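Side-chain contacts in Lmo0325 protein (Listeria monocytogenes EGD-e, PDB 4RYK), which probably binds DNA as a transcriptional regulator, through an N-terminal helix-turn-helix domain joined to an Rgg-type C-terminal domain of helical repeats: residues Thr122-Gln125 and Thr126-Tyr130; Ser242-Tyr245 and Arg246-Asn250; Ala270-Ala273 and Ile274-Trp277. All blocks are in the same frame, centred on the assembly; numbering follows the deposited sequence.

Overall arrangement
All three contacts are local, each within one helix or at its start, in the Rgg-type C-terminal domain of the TPR-like clan. Along the chain they come in series: interaction 1 on helix 113-132, interaction 2 at the start of helix 243-259, interaction 3 on helix 263-279. The centre of interaction 1 lies about 31 Å from that of interaction 2 and about 33 Å from that of interaction 3, and it touches neither. Interactions 2 and 3 are neighbours, their centres about 11 Å apart, on consecutive helices joined through Phe244, Ile247, Val248 and Trp277. Both also touch the second subunit, so this end contributes to the domain core and the dimer contact.

Interaction 1 (Thr122-Gln125 and Thr126-Tyr130)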
ATOM      1  N   THR A 122      17.125   1.678 -24.229  1.00 48.15           N
ATOM      2  CA  THR A 122      18.200   2.485 -23.674  1.00 49.85           C
ATOM      3  C   THR A 122      18.890   1.746 -22.558  1.00 50.06           C
ATOM      4  O   THR A 122      20.112   1.865 -22.400  1.00 50.55           O
ATOM      5  CB  THR A 122      17.784   3.869 -23.138  1.00 53.89           C
ATOM      6  OG1 THR A 122      16.887   3.740 -22.029  1.00 63.98           O
ATOM      7  CG2 THR A 122      17.112   4.673 -24.209  1.00 59.58           C
ATOM      8  N   ARG A 123      18.119   0.999 -21.778  1.00 47.74           N
ATOM      9  CA  ARG A 123      18.677   0.288 -20.633  1.00 49.83           C
ATOM     10  C   ARG A 123      19.550  -0.847 -21.139  1.00 47.76           C
ATOM     11  O   ARG A 123      20.615  -1.113 -20.589  1.00 47.51           O
ATOM     12  CB  ARG A 123      17.533  -0.200 -19.719  1.00 54.17           C
ATOM     13  CG  ARG A 123      17.929  -0.879 -18.431  1.00 61.30           C
ATOM     14  CD  ARG A 123      18.900  -0.088 -17.587  1.00 67.12           C
ATOM     15  NE  ARG A 123      18.279   1.027 -16.924  1.00 77.37           N
ATOM     16  CZ  ARG A 123      18.133   1.136 -15.603  1.00 87.71           C
ATOM     17  NH1 ARG A 123      18.570   0.191 -14.769  1.00 94.71           N
ATOM     18  NH2 ARG A 123      17.555   2.214 -15.112  1.00 88.39           N
ATOM     19  N   ILE A 124      19.142  -1.494 -22.211  1.00 45.89           N
ATOM     20  CA  ILE A 124      20.013  -2.547 -22.789  1.00 50.62           C
ATOM     21  C   ILE A 124      21.319  -1.969 -23.397  1.00 52.29           C
ATOM     22  O   ILE A 124      22.385  -2.521 -23.182  1.00 54.71           O
ATOM     23  CB  ILE A 124      19.261  -3.409 -23.817  1.00 50.34           C
ATOM     24  CG1 ILE A 124      18.153  -4.231 -23.132  1.00 48.67           C
ATOM     25  CG2 ILE A 124      20.226  -4.314 -24.597  1.00 51.74           C
ATOM     26  CD1 ILE A 124      16.989  -4.555 -24.050  1.00 49.05           C
ATOM     27  N   GLN A 125      21.254  -0.853 -24.115  1.00 53.92           N
ATOM     28  CA  GLN A 125      22.492  -0.220 -24.617  1.00 57.55           C
ATOM     29  C   GLN A 125      23.396   0.233 -23.445  1.00 57.26           C
ATOM     30  O   GLN A 125      24.606  -0.018 -23.458  1.00 62.18           O
ATOM     31  CB  GLN A 125      22.231   0.987 -25.523  1.00 62.27           C
ATOM     32  CG  GLN A 125      21.331   0.759 -26.728  1.00 68.00           C
ATOM     33  CD  GLN A 125      20.813   2.078 -27.321  1.00 79.14           C
ATOM     34  OE1 GLN A 125      20.600   3.074 -26.613  1.00 81.22           O
ATOM     35  NE2 GLN A 125      20.597   2.084 -28.622  1.00 83.62           N
ATOM     36  N   THR A 126      22.831   0.852 -22.412  1.00 52.99           N
ATOM     37  CA  THR A 126      23.643   1.265 -21.268  1.00 57.37           C
ATOM     38  C   THR A 126      24.349   0.104 -20.562  1.00 58.66           C
ATOM     39  O   THR A 126      25.553   0.195 -20.295  1.00 54.59           O
ATOM     40  CB  THR A 126      22.815   2.025 -20.241  1.00 60.86           C
ATOM     41  OG1 THR A 126      22.207   3.110 -20.926  1.00 72.10           O
ATOM     42  CG2 THR A 126      23.685   2.574 -19.128  1.00 62.96           C
ATOM     43  N   ILE A 127      23.615  -0.969 -20.272  1.00 54.78           N
ATOM     44  CA  ILE A 127      24.198  -2.116 -19.574  1.00 58.28           C
ATOM     45  C   ILE A 127      25.293  -2.791 -20.417  1.00 59.71           C
ATOM     46  O   ILE A 127      26.371  -3.050 -19.928  1.00 59.39           O
ATOM     47  CB  ILE A 127      23.124  -3.156 -19.206  1.00 60.07           C
ATOM     48  CG1 ILE A 127      22.181  -2.562 -18.150  1.00 61.18           C
ATOM     49  CG2 ILE A 127      23.776  -4.448 -18.704  1.00 62.73           C
ATOM     50  CD1 ILE A 127      20.946  -3.391 -17.881  1.00 61.93           C
ATOM     51  N   ASN A 128      25.016  -3.075 -21.684  1.00 60.89           N
ATOM     52  CA  ASN A 128      26.035  -3.675 -22.549  1.00 65.22           C
ATOM     53  C   ASN A 128      27.335  -2.849 -22.750  1.00 66.33           C
ATOM     54  O   ASN A 128      28.407  -3.433 -22.725  1.00 69.80           O
ATOM     55  CB  ASN A 128      25.416  -4.078 -23.895  1.00 67.11           C
ATOM     56  CG  ASN A 128      24.764  -5.455 -23.858  1.00 69.38           C
ATOM     57  OD1 ASN A 128      25.018  -6.277 -22.973  1.00 75.91           O
ATOM     58  ND2 ASN A 128      23.953  -5.726 -24.858  1.00 72.97           N
ATOM     59  N   HIS A 129      27.248  -1.523 -22.948  1.00 65.57           N
ATOM     60  CA  HIS A 129      28.427  -0.605 -22.910  1.00 69.97           C
ATOM     61  C   HIS A 129      29.190  -0.767 -21.598  1.00 70.57           C
ATOM     62  O   HIS A 129      30.409  -0.948 -21.627  1.00 71.06           O
ATOM     63  CB  HIS A 129      28.029   0.888 -23.103  1.00 75.25           C
ATOM     64  CG  HIS A 129      29.172   1.883 -22.992  1.00 90.67           C
ATOM     65  ND1 HIS A 129      30.302   1.834 -23.790  1.00 96.31           N
ATOM     66  CD2 HIS A 129      29.318   2.993 -22.220  1.00 93.22           C
ATOM     67  CE1 HIS A 129      31.106   2.843 -23.488  1.00 98.64           C
ATOM     68  NE2 HIS A 129      30.530   3.564 -22.541  1.00 98.74           N
ATOM     69  N   TYR A 130      28.492  -0.708 -20.461  1.00 65.08           N
ATOM     70  CA  TYR A 130      29.137  -0.904 -19.144  1.00 68.91           C
ATOM     71  C   TYR A 130      29.875  -2.240 -19.038  1.00 70.01           C
ATOM     72  O   TYR A 130      30.960  -2.274 -18.463  1.00 71.38           O
ATOM     73  CB  TYR A 130      28.132  -0.794 -17.998  1.00 68.64           C
ATOM     74  CG  TYR A 130      28.662  -1.245 -16.650  1.00 72.74           C
ATOM     75  CD1 TYR A 130      28.485  -2.568 -16.207  1.00 74.53           C
ATOM     76  CD2 TYR A 130      29.344  -0.361 -15.821  1.00 75.45           C
ATOM     77  CE1 TYR A 130      28.975  -2.994 -14.966  1.00 78.01           C
ATOM     78  CE2 TYR A 130      29.830  -0.775 -14.575  1.00 85.58           C
ATOM     79  CZ  TYR A 130      29.646  -2.092 -14.140  1.00 82.65           C
ATOM     80  OH  TYR A 130      30.136  -2.490 -12.898  1.00 78.45           O
TER
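Thr126 and Ile127 donate their backbone N-H groups to Thr122 O and Arg123 O, and Asn128 and His129 do the same to Ile124 O and Gln125 O, four i to i+4 bonds of 2.9 to 3.1 Å that are nearly straight. This is regular alpha-helix inside helix 113-132, in the repeat-like C-terminal domain of the Rgg family, and it illustrates how a helical threonine folds its hydroxyl back on its own backbone. Thr126 OG1 lies anti to its own carbonyl carbon (chi1 -55°), which brings it down beside the preceding turn, where it donates to Thr122 O at 2.8 Å. Thr122 O therefore accepts twice, and its two donors, Thr126 OG1 and Thr126 N, come from opposite faces of the carbonyl plane. The hydroxyl of Thr122, turned to the other side of its CB, bonds chiefly to Ile119 O, three residues back.

The other pairs pack along the helix surface. Arg123 has its CG anti to the backbone N (chi1 -176°) and then bends at the next two torsions; its aliphatic part meets the end of Ile127, with Arg123 CD 3.9 Å from Ile127 CD1. Both residues also touch Met98 of helix 95-108, and Arg123 reaches Phe86 and Ser90 of helix 82-91. Gln125 turns elsewhere, its OE1 accepting from Ser142 N just before helix 143-153. Ile124 and Asn128 run side by side, pointing the same way, and both rest on Val95. Between them the branch methyl meets the amide nitrogen, Ile124 CG2 lying 4.0 Å from Asn128 ND2.

Interaction 2 (Ser242-Tyr245 and Arg246-Asn250); sequences SAFY and RIVAN
Arg246 N meets Ser242 O at 3.3 Å as helix 243-259 begins, and this first turn of a helix in the Rgg-type C-terminal domain, a helical-repeat fold, is wound irregularly. Arg246 N also makes a weak bond to Ala243 O, while Arg246 CG passes 3.6 Å from Ser242 O. The Arg246 chain then extends away from CG to NE, and its tip is held elsewhere: NE donates to Ser234 O, NH1 to Leu280 O of the second subunit, and the group makes a cation-pi contact with Tyr282 of that subunit. Ile247 N has two weak bonds, to Ala243 O and Phe244 O, a mixture of i+4 and i+3 pairing; its side chain packs on Ala273 and Trp277 of the next helix. From Val248 onward the winding is regular, with Val248 N to Phe244 O at 3.2 Å. Val248 is also the side chain that meets both rings of the preceding turn. With its CG1 anti to the backbone N (chi1 179°), CG2 is left beside that nitrogen, facing back along the helix, where it approaches both rings obliquely, 3.8 Å from Phe244 CE1 and 4.0 Å from Tyr245 CD1. Ala249 N follows with a bond to Tyr245 O at 2.9 Å. Asn250 turns to the second subunit, its ND2 bonded to Glu279 O and its OD1 to His281 NE2 of that subunit.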
ATOM      1  N   SER A 242       5.152   4.728   5.370  1.00 35.08           N
ATOM      2  CA  SER A 242       6.257   5.445   4.749  1.00 36.16           C
ATOM      3  C   SER A 242       7.358   5.744   5.719  1.00 35.57           C
ATOM      4  O   SER A 242       8.250   6.560   5.445  1.00 37.38           O
ATOM      5  CB  SER A 242       5.726   6.720   4.073  1.00 38.74           C
ATOM      6  OG  SER A 242       4.983   7.466   4.986  1.00 42.11           O
ATOM      7  N   ALA A 243       7.354   5.026   6.827  1.00 33.56           N
ATOM      8  CA  ALA A 243       8.424   5.138   7.807  1.00 34.74           C
ATOM      9  C   ALA A 243       9.802   4.959   7.206  1.00 34.84           C
ATOM     10  O   ALA A 243      10.718   5.696   7.536  1.00 34.78           O
ATOM     11  CB  ALA A 243       8.219   4.142   8.920  1.00 37.35           C
ATOM     12  N   PHE A 244       9.952   4.000   6.320  1.00 33.91           N
ATOM     13  CA  PHE A 244      11.237   3.781   5.697  1.00 34.12           C
ATOM     14  C   PHE A 244      11.789   5.067   5.055  1.00 33.38           C
ATOM     15  O   PHE A 244      12.969   5.392   5.161  1.00 34.28           O
ATOM     16  CB  PHE A 244      11.125   2.655   4.649  1.00 35.18           C
ATOM     17  CG  PHE A 244      12.415   2.380   3.893  1.00 36.10           C
ATOM     18  CD1 PHE A 244      12.708   3.048   2.716  1.00 34.74           C
ATOM     19  CD2 PHE A 244      13.344   1.447   4.374  1.00 36.77           C
ATOM     20  CE1 PHE A 244      13.899   2.803   2.023  1.00 34.17           C
ATOM     21  CE2 PHE A 244      14.527   1.189   3.684  1.00 37.86           C
ATOM     22  CZ  PHE A 244      14.817   1.875   2.523  1.00 34.55           C
ATOM     23  N   TYR A 245      10.951   5.778   4.352  1.00 32.47           N
ATOM     24  CA  TYR A 245      11.384   6.978   3.689  1.00 33.76           C
ATOM     25  C   TYR A 245      11.615   8.150   4.620  1.00 32.97           C
ATOM     26  O   TYR A 245      12.285   9.103   4.255  1.00 32.74           O
ATOM     27  CB  TYR A 245      10.422   7.347   2.552  1.00 34.58           C
ATOM     28  CG  TYR A 245      10.587   6.403   1.405  1.00 33.34           C
ATOM     29  CD1 TYR A 245      11.692   6.467   0.603  1.00 35.96           C
ATOM     30  CD2 TYR A 245       9.658   5.414   1.167  1.00 36.03           C
ATOM     31  CE1 TYR A 245      11.898   5.570  -0.448  1.00 38.72           C
ATOM     32  CE2 TYR A 245       9.834   4.516   0.137  1.00 37.48           C
ATOM     33  CZ  TYR A 245      10.954   4.614  -0.686  1.00 39.69           C
ATOM     34  OH  TYR A 245      11.102   3.740  -1.736  1.00 50.38           O
ATOM     35  N   ARG A 246      11.094   8.095   5.839  1.00 34.60           N
ATOM     36  CA  ARG A 246      11.444   9.093   6.842  1.00 32.82           C
ATOM     37  C   ARG A 246      12.902   8.887   7.252  1.00 34.78           C
ATOM     38  O   ARG A 246      13.598   9.828   7.606  1.00 35.71           O
ATOM     39  CB  ARG A 246      10.514   9.007   8.047  1.00 33.45           C
ATOM     40  CG  ARG A 246       9.072   9.253   7.657  1.00 34.73           C
ATOM     41  CD  ARG A 246       8.234   9.423   8.895  1.00 35.98           C
ATOM     42  NE  ARG A 246       6.806   9.500   8.614  1.00 36.21           N
ATOM     43  CZ  ARG A 246       5.895   9.848   9.509  1.00 36.60           C
ATOM     44  NH1 ARG A 246       6.275  10.142  10.727  1.00 39.50           N
ATOM     45  NH2 ARG A 246       4.608   9.887   9.196  1.00 38.86           N
ATOM     46  N   ILE A 247      13.388   7.646   7.179  1.00 35.57           N
ATOM     47  CA  ILE A 247      14.771   7.380   7.535  1.00 34.21           C
ATOM     48  C   ILE A 247      15.642   7.978   6.425  1.00 34.46           C
ATOM     49  O   ILE A 247      16.644   8.672   6.680  1.00 33.95           O
ATOM     50  CB  ILE A 247      15.079   5.874   7.676  1.00 33.79           C
ATOM     51  CG1 ILE A 247      14.191   5.195   8.720  1.00 34.95           C
ATOM     52  CG2 ILE A 247      16.534   5.672   8.098  1.00 33.24           C
ATOM     53  CD1 ILE A 247      14.255   3.671   8.605  1.00 35.71           C
ATOM     54  N   VAL A 248      15.224   7.713   5.202  1.00 33.68           N
ATOM     55  CA  VAL A 248      15.912   8.250   4.015  1.00 33.95           C
ATOM     56  C   VAL A 248      16.010   9.758   4.095  1.00 34.64           C
ATOM     57  O   VAL A 248      17.111  10.328   3.905  1.00 35.93           O
ATOM     58  CB  VAL A 248      15.226   7.840   2.723  1.00 33.26           C
ATOM     59  CG1 VAL A 248      15.966   8.447   1.535  1.00 35.70           C
ATOM     60  CG2 VAL A 248      15.179   6.323   2.572  1.00 35.13           C
ATOM     61  N   ALA A 249      14.879  10.405   4.397  1.00 34.54           N
ATOM     62  CA  ALA A 249      14.855  11.877   4.586  1.00 37.22           C
ATOM     63  C   ALA A 249      15.806  12.348   5.694  1.00 38.42           C
ATOM     64  O   ALA A 249      16.500  13.357   5.538  1.00 38.75           O
ATOM     65  CB  ALA A 249      13.447  12.356   4.883  1.00 36.51           C
ATOM     66  N   ASN A 250      15.868  11.603   6.798  1.00 38.17           N
ATOM     67  CA  ASN A 250      16.810  11.942   7.856  1.00 38.36           C
ATOM     68  C   ASN A 250      18.252  11.841   7.375  1.00 38.26           C
ATOM     69  O   ASN A 250      19.065  12.713   7.714  1.00 36.86           O
ATOM     70  CB  ASN A 250      16.652  11.079   9.114  1.00 38.00           C
ATOM     71  CG  ASN A 250      15.441  11.470   9.973  1.00 41.17           C
ATOM     72  OD1 ASN A 250      14.852  12.538   9.817  1.00 44.34           O
ATOM     73  ND2 ASN A 250      15.089  10.596  10.910  1.00 38.93           N
TER

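Interaction 3 (Ala270-Ala273 and Ile274-Trp277); sequences AKRA and IQTW
Arg272 arches over Gln275 and Thr276, one turn further along helix 263-279. Its CB leaves the backbone pointing away from these two residues, and CG stands anti to the backbone N (chi1 171°). Sharp bends at the next two torsions then carry CD and NE round until the guanidinium comes back over the following turn. There CZ lies 3.5 Å from Thr276 OG1. NH1 lies beside the aliphatic part of Gln275, in a contact to CG too short to be trusted in detail, and has a long, weak ion pair with Glu279 of its own chain. NH2 comes 2.8 Å from Thr276 OG1, but the oxygen lies over the guanidinium face and the angle is too poor for a hydrogen bond. The true partner of NH2 is Glu279 of the second subunit, whose carboxylate forms a salt bridge with it close to the matching Arg272 of that subunit.

The Thr276 hydroxyl instead donates to Arg272 O at 2.8 Å, from above the carbonyl plane. Thr276 N reaches Arg272 O from the opposite face at 2.9 Å, so two donors from one residue grip it. On the inward side of the helix, Trp277 N bonds to Ala273 O at 2.9 Å, and the rim of the indole comes back to the small side chain, Trp277 CZ3 4.2 Å from Ala273 CB. The tryptophan also stacks on Tyr289 and meets Phe244, so it touches both helix 243-259 and helix 283-300. One face turned to the neighbouring helices and another to the second subunit make this an interface helix of a dimeric Rgg-type helical-repeat domain.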
ATOM      1  N   ALA A 270      23.246  11.512   9.869  1.00 45.38           N
ATOM      2  CA  ALA A 270      23.436  10.532   8.798  1.00 43.10           C
ATOM      3  C   ALA A 270      23.833   9.164   9.354  1.00 44.77           C
ATOM      4  O   ALA A 270      23.325   8.143   8.910  1.00 44.36           O
ATOM      5  CB  ALA A 270      24.503  11.021   7.822  1.00 44.13           C
ATOM      6  N   LYS A 271      24.764   9.149  10.292  1.00 44.71           N
ATOM      7  CA  LYS A 271      25.130   7.926  11.005  1.00 50.85           C
ATOM      8  C   LYS A 271      23.957   7.313  11.773  1.00 46.93           C
ATOM      9  O   LYS A 271      23.840   6.116  11.852  1.00 45.84           O
ATOM     10  CB  LYS A 271      26.281   8.208  11.971  1.00 56.76           C
ATOM     11  CG  LYS A 271      27.597   8.517  11.262  1.00 64.13           C
ATOM     12  CD  LYS A 271      28.353   7.248  10.872  1.00 71.45           C
ATOM     13  CE  LYS A 271      29.215   6.742  12.032  1.00 78.89           C
ATOM     14  NZ  LYS A 271      29.977   5.495  11.709  1.00 84.82           N
ATOM     15  N   ARG A 272      23.092   8.148  12.316  1.00 44.94           N
ATOM     16  CA  ARG A 272      21.939   7.647  13.031  1.00 46.46           C
ATOM     17  C   ARG A 272      20.941   6.962  12.047  1.00 43.64           C
ATOM     18  O   ARG A 272      20.341   5.925  12.359  1.00 40.76           O
ATOM     19  CB  ARG A 272      21.301   8.778  13.793  1.00 49.33           C
ATOM     20  CG  ARG A 272      19.977   8.422  14.389  1.00 58.78           C
ATOM     21  CD  ARG A 272      20.187   7.898  15.765  1.00 68.11           C
ATOM     22  NE  ARG A 272      20.609   6.511  15.874  1.00 76.77           N
ATOM     23  CZ  ARG A 272      19.797   5.448  15.920  1.00 87.22           C
ATOM     24  NH1 ARG A 272      20.324   4.239  16.090  1.00 88.00           N
ATOM     25  NH2 ARG A 272      18.473   5.572  15.793  1.00 91.98           N
ATOM     26  N   ALA A 273      20.782   7.513  10.848  1.00 41.18           N
ATOM     27  CA  ALA A 273      19.905   6.892   9.888  1.00 39.33           C
ATOM     28  C   ALA A 273      20.428   5.495   9.490  1.00 39.72           C
ATOM     29  O   ALA A 273      19.667   4.534   9.446  1.00 38.08           O
ATOM     30  CB  ALA A 273      19.739   7.764   8.674  1.00 40.90           C
ATOM     31  N   ILE A 274      21.717   5.394   9.215  1.00 38.17           N
ATOM     32  CA  ILE A 274      22.333   4.114   8.903  1.00 40.68           C
ATOM     33  C   ILE A 274      22.145   3.081  10.023  1.00 42.21           C
ATOM     34  O   ILE A 274      21.800   1.928   9.763  1.00 42.07           O
ATOM     35  CB  ILE A 274      23.815   4.350   8.602  1.00 42.55           C
ATOM     36  CG1 ILE A 274      23.927   5.002   7.234  1.00 44.17           C
ATOM     37  CG2 ILE A 274      24.658   3.065   8.671  1.00 44.58           C
ATOM     38  CD1 ILE A 274      25.268   5.659   6.997  1.00 46.22           C
ATOM     39  N   GLN A 275      22.375   3.494  11.257  1.00 42.35           N
ATOM     40  CA  GLN A 275      22.161   2.615  12.408  1.00 44.49           C
ATOM     41  C   GLN A 275      20.713   2.192  12.531  1.00 42.78           C
ATOM     42  O   GLN A 275      20.421   1.088  12.968  1.00 40.98           O
ATOM     43  CB  GLN A 275      22.603   3.351  13.674  1.00 50.31           C
ATOM     44  CG  GLN A 275      22.548   2.593  14.991  1.00 57.86           C
ATOM     45  CD  GLN A 275      23.299   1.267  15.024  1.00 67.07           C
ATOM     46  OE1 GLN A 275      24.358   1.096  14.386  1.00 66.93           O
ATOM     47  NE2 GLN A 275      22.741   0.301  15.797  1.00 70.79           N
ATOM     48  N   THR A 276      19.801   3.089  12.166  1.00 40.28           N
ATOM     49  CA  THR A 276      18.395   2.808  12.237  1.00 39.68           C
ATOM     50  C   THR A 276      18.033   1.769  11.214  1.00 39.39           C
ATOM     51  O   THR A 276      17.293   0.839  11.516  1.00 35.49           O
ATOM     52  CB  THR A 276      17.536   4.065  12.057  1.00 39.02           C
ATOM     53  OG1 THR A 276      17.781   4.971  13.141  1.00 39.04           O
ATOM     54  CG2 THR A 276      16.080   3.689  12.103  1.00 40.06           C
ATOM     55  N   TRP A 277      18.544   1.898   9.994  1.00 37.33           N
ATOM     56  CA  TRP A 277      18.302   0.844   9.018  1.00 37.35           C
ATOM     57  C   TRP A 277      18.819  -0.518   9.539  1.00 39.01           C
ATOM     58  O   TRP A 277      18.180  -1.567   9.305  1.00 36.47           O
ATOM     59  CB  TRP A 277      18.950   1.146   7.671  1.00 38.63           C
ATOM     60  CG  TRP A 277      18.157   2.093   6.813  1.00 37.51           C
ATOM     61  CD1 TRP A 277      16.856   1.977   6.473  1.00 36.21           C
ATOM     62  CD2 TRP A 277      18.637   3.255   6.166  1.00 36.51           C
ATOM     63  NE1 TRP A 277      16.482   2.995   5.671  1.00 37.19           N
ATOM     64  CE2 TRP A 277      17.564   3.816   5.484  1.00 37.27           C
ATOM     65  CE3 TRP A 277      19.866   3.917   6.148  1.00 41.18           C
ATOM     66  CZ2 TRP A 277      17.680   4.976   4.737  1.00 36.39           C
ATOM     67  CZ3 TRP A 277      19.977   5.076   5.444  1.00 38.24           C
ATOM     68  CH2 TRP A 277      18.886   5.591   4.730  1.00 37.97           C
TER